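Local coordinates for protein alginase (Pseudoalteromonas, PDB 4Q8K) that probably cleaves alginate by beta-elimination, as a polysaccharide lyase of family 18 with a concanavalin-like beta-sandwich catalytic domain, at residues E176-R188 with E336-E348. Numbering follows the deposited sequence.
Sequences EAQHITPNGNGWR and EAGNSNSFKNCFE. With SO4 (sulfate ion), chain D.
Trp187 and Ser340 make the one direct hydrogen bond between strand 186-188 and helix 340-348: NE1 donates its N-H to OG at 3.2 Å, the hydroxyl tilted a little from the indole plane. Ser340 turns OG away from its own backbone N (chi1 179°), toward the indole, and the same small hydroxyl also meets a water held by Gln178 O, serving both strand and loop. The broad indole suits the helix flank. Phe343 CB sits over its five-membered ring, and Phe347 CD2 meets CE3 obliquely at 3.7 Å, the two rings inclined at 44°. Lys344 CA and CB pack near CH2, while its long chain carries the ammonium out to a salt bridge with Glu348.

Phe343 lies flat on the backbone of Gly186, whose CA stands 4.0 Å from the ring centroid, almost on its normal. Glycine suits this place, for its backbone angles would jam a CB against the preceding carbonyl. Ser342 OG covers the other ring face. Ile180 CG2 approaches the ring obliquely, 4.2 Å from Phe343 CD2, while its CD1 reaches Gly338 O at 3.5 Å.

Farther along, a second water accepts from Gly338 N and donates to Thr181 O and Gly184 O, bridging the loop to the type II turn 336-339, where Gly338 readily adopts positive phi. Thr181 OG1 and Arg188 grip a sulfate, probably from the crystallisation liquor; Arg188 also pairs with Glu157.

The Cys346–Cys334 disulfide ties the helix to the chain just ahead of it. Its axis runs at 99° to that of strand 186-188, the start of strand 186-193 in an antiparallel sheet of the lyase domain; that strand pairs with strand 321-324, and Trp187 also touches helix 174-177.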
loop_
_atom_site.group_PDB
_atom_site.type_symbol
_atom_site.label_atom_id
_atom_site.label_comp_id
_atom_site.label_asym_id
_atom_site.label_seq_id
_atom_site.Cartn_x
_atom_site.Cartn_y
_atom_site.Cartn_z
ATOM N N GLU A 176 -4.705 6.100 -13.803
ATOM C CA GLU A 176 -4.289 7.292 -14.541
ATOM C C GLU A 176 -2.761 7.459 -14.558
ATOM O O GLU A 176 -2.154 7.684 -15.590
ATOM C CB GLU A 176 -4.989 8.536 -13.995
ATOM C CG GLU A 176 -6.495 8.416 -13.949
ATOM C CD GLU A 176 -7.182 9.553 -13.228
ATOM O OE1 GLU A 176 -6.868 10.698 -13.549
ATOM O OE2 GLU A 176 -8.033 9.330 -12.351
ATOM N N ALA A 177 -2.134 7.316 -13.389
ATOM C CA ALA A 177 -0.682 7.446 -13.304
ATOM C C ALA A 177 0.027 6.302 -14.013
ATOM O O ALA A 177 1.060 6.499 -14.667
ATOM C CB ALA A 177 -0.232 7.538 -11.848
ATOM N N GLN A 178 -0.527 5.101 -13.873
ATOM C CA GLN A 178 -0.062 3.933 -14.618
ATOM C C GLN A 178 1.443 3.688 -14.472
ATOM O O GLN A 178 2.123 3.304 -15.419
ATOM C CB GLN A 178 -0.465 4.053 -16.108
ATOM C CG GLN A 178 -1.945 4.411 -16.308
ATOM C CD GLN A 178 -2.359 4.605 -17.775
ATOM O OE1 GLN A 178 -3.533 4.827 -18.070
ATOM N NE2 GLN A 178 -1.398 4.537 -18.681
ATOM N N HIS A 179 1.977 3.895 -13.277
ATOM C CA HIS A 179 3.412 3.754 -13.119
ATOM C C HIS A 179 3.835 2.305 -12.974
ATOM O O HIS A 179 3.242 1.554 -12.206
ATOM C CB HIS A 179 3.904 4.569 -11.922
ATOM C CG HIS A 179 5.378 4.801 -11.938
ATOM N ND1 HIS A 179 5.958 5.825 -12.657
ATOM C CD2 HIS A 179 6.394 4.119 -11.361
ATOM C CE1 HIS A 179 7.269 5.778 -12.501
ATOM N NE2 HIS A 179 7.559 4.754 -11.718
ATOM N N ILE A 180 4.868 1.906 -13.711
ATOM C CA ILE A 180 5.401 0.554 -13.584
ATOM C C ILE A 180 6.885 0.494 -13.227
ATOM O O ILE A 180 7.598 1.502 -13.275
ATOM C CB ILE A 180 5.193 -0.286 -14.872
ATOM C CG1 ILE A 180 6.011 0.289 -16.028
ATOM C CG2 ILE A 180 3.723 -0.382 -15.240
ATOM C CD1 ILE A 180 6.042 -0.622 -17.242
ATOM N N THR A 181 7.332 -0.714 -12.880
ATOM C CA THR A 181 8.727 -1.014 -12.597
ATOM C C THR A 181 9.059 -2.348 -13.255
ATOM O O THR A 181 8.156 -3.041 -13.725
ATOM C CB THR A 181 8.960 -1.163 -11.082
ATOM O OG1 THR A 181 8.179 -2.265 -10.611
ATOM C CG2 THR A 181 8.540 0.098 -10.351
ATOM N N PRO A 182 10.348 -2.730 -13.283
ATOM C CA PRO A 182 10.705 -3.989 -13.947
ATOM C C PRO A 182 10.014 -5.210 -13.340
ATOM O O PRO A 182 9.633 -6.109 -14.085
ATOM C CB PRO A 182 12.220 -4.079 -13.735
ATOM C CG PRO A 182 12.651 -2.641 -13.618
ATOM C CD PRO A 182 11.539 -1.952 -12.891
ATOM N N ASN A 183 9.849 -5.226 -12.019
ATOM C CA ASN A 183 9.321 -6.397 -11.316
ATOM C C ASN A 183 7.859 -6.273 -10.877
ATOM O O ASN A 183 7.275 -7.233 -10.367
ATOM C CB ASN A 183 10.182 -6.709 -10.091
ATOM C CG ASN A 183 11.588 -7.154 -10.456
ATOM O OD1 ASN A 183 11.806 -7.759 -11.503
ATOM N ND2 ASN A 183 12.548 -6.865 -9.581
ATOM N N GLY A 184 7.270 -5.097 -11.067
ATOM C CA GLY A 184 5.929 -4.840 -10.570
ATOM C C GLY A 184 4.886 -5.752 -11.183
ATOM O O GLY A 184 5.085 -6.280 -12.280
ATOM N N ASN A 185 3.738 -5.786 -10.554
ATOM C CA ASN A 185 2.682 -6.670 -10.974
ATOM C C ASN A 185 1.374 -5.888 -11.015
ATOM O O ASN A 185 0.363 -6.288 -10.527
ATOM C CB ASN A 185 2.641 -7.950 -10.100
ATOM C CG ASN A 185 3.334 -7.760 -8.754
ATOM O OD1 ASN A 185 2.870 -6.982 -7.938
ATOM N ND2 ASN A 185 4.529 -8.332 -8.604
ATOM N N GLY A 186 1.449 -4.723 -11.612
ATOM C CA GLY A 186 0.284 -3.876 -11.724
ATOM C C GLY A 186 0.658 -2.458 -12.080
ATOM O O GLY A 186 1.683 -2.216 -12.722
ATOM N N TRP A 187 -0.186 -1.525 -11.668
ATOM C CA TRP A 187 0.062 -0.106 -11.872
ATOM C C TRP A 187 0.099 0.544 -10.510
ATOM O O TRP A 187 -0.670 0.161 -9.635
ATOM C CB TRP A 187 -1.073 0.521 -12.660
ATOM C CG TRP A 187 -0.896 0.462 -14.139
ATOM C CD1 TRP A 187 0.257 0.185 -14.824
ATOM C CD2 TRP A 187 -1.910 0.664 -15.119
ATOM N NE1 TRP A 187 0.019 0.225 -16.182
ATOM C CE2 TRP A 187 -1.301 0.528 -16.385
ATOM C CE3 TRP A 187 -3.270 0.976 -15.050
ATOM C CZ2 TRP A 187 -2.017 0.661 -17.570
ATOM C CZ3 TRP A 187 -3.976 1.123 -16.226
ATOM C CH2 TRP A 187 -3.345 0.970 -17.471
ATOM N N ARG A 188 0.971 1.530 -10.325
ATOM C CA ARG A 188 1.032 2.209 -9.033
ATOM C C ARG A 188 1.011 3.728 -9.125
ATOM O O ARG A 188 1.362 4.326 -10.153
ATOM C CB ARG A 188 2.252 1.761 -8.217
ATOM C CG ARG A 188 3.547 2.448 -8.632
ATOM C CD ARG A 188 4.754 1.825 -7.969
ATOM N NE ARG A 188 4.881 0.406 -8.283
ATOM C CZ ARG A 188 5.872 -0.372 -7.869
ATOM N NH1 ARG A 188 6.842 0.117 -7.100
ATOM N NH2 ARG A 188 5.895 -1.651 -8.222
ATOM N N GLU A 336 2.209 -9.077 -17.751
ATOM C CA GLU A 336 3.611 -9.396 -17.990
ATOM C C GLU A 336 4.484 -8.285 -17.412
ATOM O O GLU A 336 4.285 -7.113 -17.735
ATOM C CB GLU A 336 3.861 -9.513 -19.496
ATOM C CG GLU A 336 5.302 -9.794 -19.894
ATOM C CD GLU A 336 5.479 -9.865 -21.408
ATOM O OE1 GLU A 336 6.351 -10.634 -21.867
ATOM O OE2 GLU A 336 4.753 -9.154 -22.138
ATOM N N ALA A 337 5.425 -8.667 -16.556
ATOM C CA ALA A 337 6.310 -7.721 -15.881
ATOM C C ALA A 337 6.950 -6.761 -16.880
ATOM O O ALA A 337 7.455 -7.180 -17.923
ATOM C CB ALA A 337 7.382 -8.466 -15.109
ATOM N N GLY A 338 6.916 -5.473 -16.556
ATOM C CA GLY A 338 7.530 -4.463 -17.400
ATOM C C GLY A 338 6.697 -4.055 -18.598
ATOM O O GLY A 338 7.084 -3.168 -19.352
ATOM N N ASN A 339 5.545 -4.697 -18.771
ATOM C CA ASN A 339 4.697 -4.445 -19.931
ATOM C C ASN A 339 3.437 -3.698 -19.538
ATOM O O ASN A 339 2.444 -4.314 -19.151
ATOM C CB ASN A 339 4.325 -5.780 -20.588
ATOM C CG ASN A 339 3.570 -5.608 -21.895
ATOM O OD1 ASN A 339 3.617 -6.490 -22.754
ATOM N ND2 ASN A 339 2.859 -4.493 -22.047
ATOM N N SER A 340 3.468 -2.375 -19.634
ATOM C CA SER A 340 2.365 -1.551 -19.161
ATOM C C SER A 340 1.053 -1.858 -19.882
ATOM O O SER A 340 -0.021 -1.830 -19.280
ATOM C CB SER A 340 2.702 -0.068 -19.294
ATOM O OG SER A 340 1.622 0.741 -18.856
ATOM N N ASN A 341 1.146 -2.133 -21.178
ATOM C CA ASN A 341 -0.042 -2.458 -21.958
ATOM C C ASN A 341 -0.690 -3.755 -21.444
ATOM O O ASN A 341 -1.919 -3.892 -21.450
ATOM C CB ASN A 341 0.285 -2.557 -23.460
ATOM C CG ASN A 341 0.303 -1.193 -24.160
ATOM O OD1 ASN A 341 0.564 -1.106 -25.364
ATOM N ND2 ASN A 341 0.024 -0.133 -23.416
ATOM N N SER A 342 0.126 -4.705 -21.007
ATOM C CA SER A 342 -0.425 -5.940 -20.452
ATOM C C SER A 342 -1.316 -5.649 -19.238
ATOM O O SER A 342 -2.376 -6.256 -19.074
ATOM C CB SER A 342 0.661 -6.966 -20.114
ATOM O OG SER A 342 1.368 -6.624 -18.930
ATOM N N PHE A 343 -0.900 -4.707 -18.397
ATOM C CA PHE A 343 -1.689 -4.372 -17.214
ATOM C C PHE A 343 -2.923 -3.571 -17.585
ATOM O O PHE A 343 -3.992 -3.734 -17.000
ATOM C CB PHE A 343 -0.824 -3.637 -16.176
ATOM C CG PHE A 343 0.340 -4.449 -15.700
ATOM C CD1 PHE A 343 0.151 -5.745 -15.242
ATOM C CD2 PHE A 343 1.629 -3.940 -15.751
ATOM C CE1 PHE A 343 1.211 -6.513 -14.821
ATOM C CE2 PHE A 343 2.697 -4.700 -15.337
ATOM C CZ PHE A 343 2.492 -5.992 -14.864
ATOM N N LYS A 344 -2.768 -2.721 -18.569
ATOM C CA LYS A 344 -3.900 -2.077 -19.153
ATOM C C LYS A 344 -5.003 -3.057 -19.479
ATOM O O LYS A 344 -6.109 -2.856 -19.138
ATOM C CB LYS A 344 -3.492 -1.382 -20.438
ATOM C CG LYS A 344 -4.618 -0.597 -21.031
ATOM C CD LYS A 344 -4.256 0.027 -22.363
ATOM C CE LYS A 344 -5.390 0.885 -22.832
ATOM N NZ LYS A 344 -6.316 0.012 -23.544
ATOM N N ASN A 345 -4.662 -4.077 -20.217
ATOM C CA ASN A 345 -5.627 -5.078 -20.651
ATOM C C ASN A 345 -6.153 -5.885 -19.480
ATOM O O ASN A 345 -7.342 -6.186 -19.414
ATOM C CB ASN A 345 -5.020 -6.009 -21.694
ATOM C CG ASN A 345 -4.807 -5.320 -23.033
ATOM O OD1 ASN A 345 -5.290 -4.212 -23.257
ATOM N ND2 ASN A 345 -4.078 -5.972 -23.922
ATOM N N CYS A 346 -5.268 -6.219 -18.545
ATOM C CA CYS A 346 -5.702 -6.934 -17.348
ATOM C C CYS A 346 -6.782 -6.168 -16.583
ATOM O O CYS A 346 -7.825 -6.725 -16.249
ATOM C CB CYS A 346 -4.507 -7.203 -16.445
ATOM S SG CYS A 346 -3.418 -8.473 -17.059
ATOM N N PHE A 347 -6.538 -4.891 -16.302
ATOM C CA PHE A 347 -7.492 -4.116 -15.519
ATOM C C PHE A 347 -8.808 -3.926 -16.261
ATOM O O PHE A 347 -9.872 -3.878 -15.647
ATOM C CB PHE A 347 -6.886 -2.792 -15.034
ATOM C CG PHE A 347 -5.785 -2.979 -14.025
ATOM C CD1 PHE A 347 -5.995 -3.762 -12.898
ATOM C CD2 PHE A 347 -4.534 -2.401 -14.216
ATOM C CE1 PHE A 347 -4.981 -3.950 -11.969
ATOM C CE2 PHE A 347 -3.521 -2.582 -13.301
ATOM C CZ PHE A 347 -3.743 -3.355 -12.169
ATOM N N GLU A 348 -8.745 -3.839 -17.585
ATOM C CA GLU A 348 -9.966 -3.779 -18.371
ATOM C C GLU A 348 -10.780 -5.056 -18.189
ATOM O O GLU A 348 -11.975 -5.000 -17.898
ATOM C CB GLU A 348 -9.636 -3.542 -19.846
ATOM C CG GLU A 348 -9.251 -2.108 -20.139
ATOM C CD GLU A 348 -8.844 -1.904 -21.590
ATOM O OE1 GLU A 348 -8.673 -0.737 -21.997
ATOM O OE2 GLU A 348 -8.701 -2.914 -22.314
HETATM S S SO4 D . 9.331 -3.098 -7.140
HETATM O O1 SO4 D . 10.730 -3.231 -7.553
HETATM O O2 SO4 D . 9.105 -3.950 -5.971
HETATM O O3 SO4 D . 9.059 -1.696 -6.832
HETATM O O4 SO4 D . 8.466 -3.538 -8.226
HETATM O O HOH W 1 2.948 2.851 -17.840
HETATM O O HOH W 2 6.092 -4.682 -14.230
#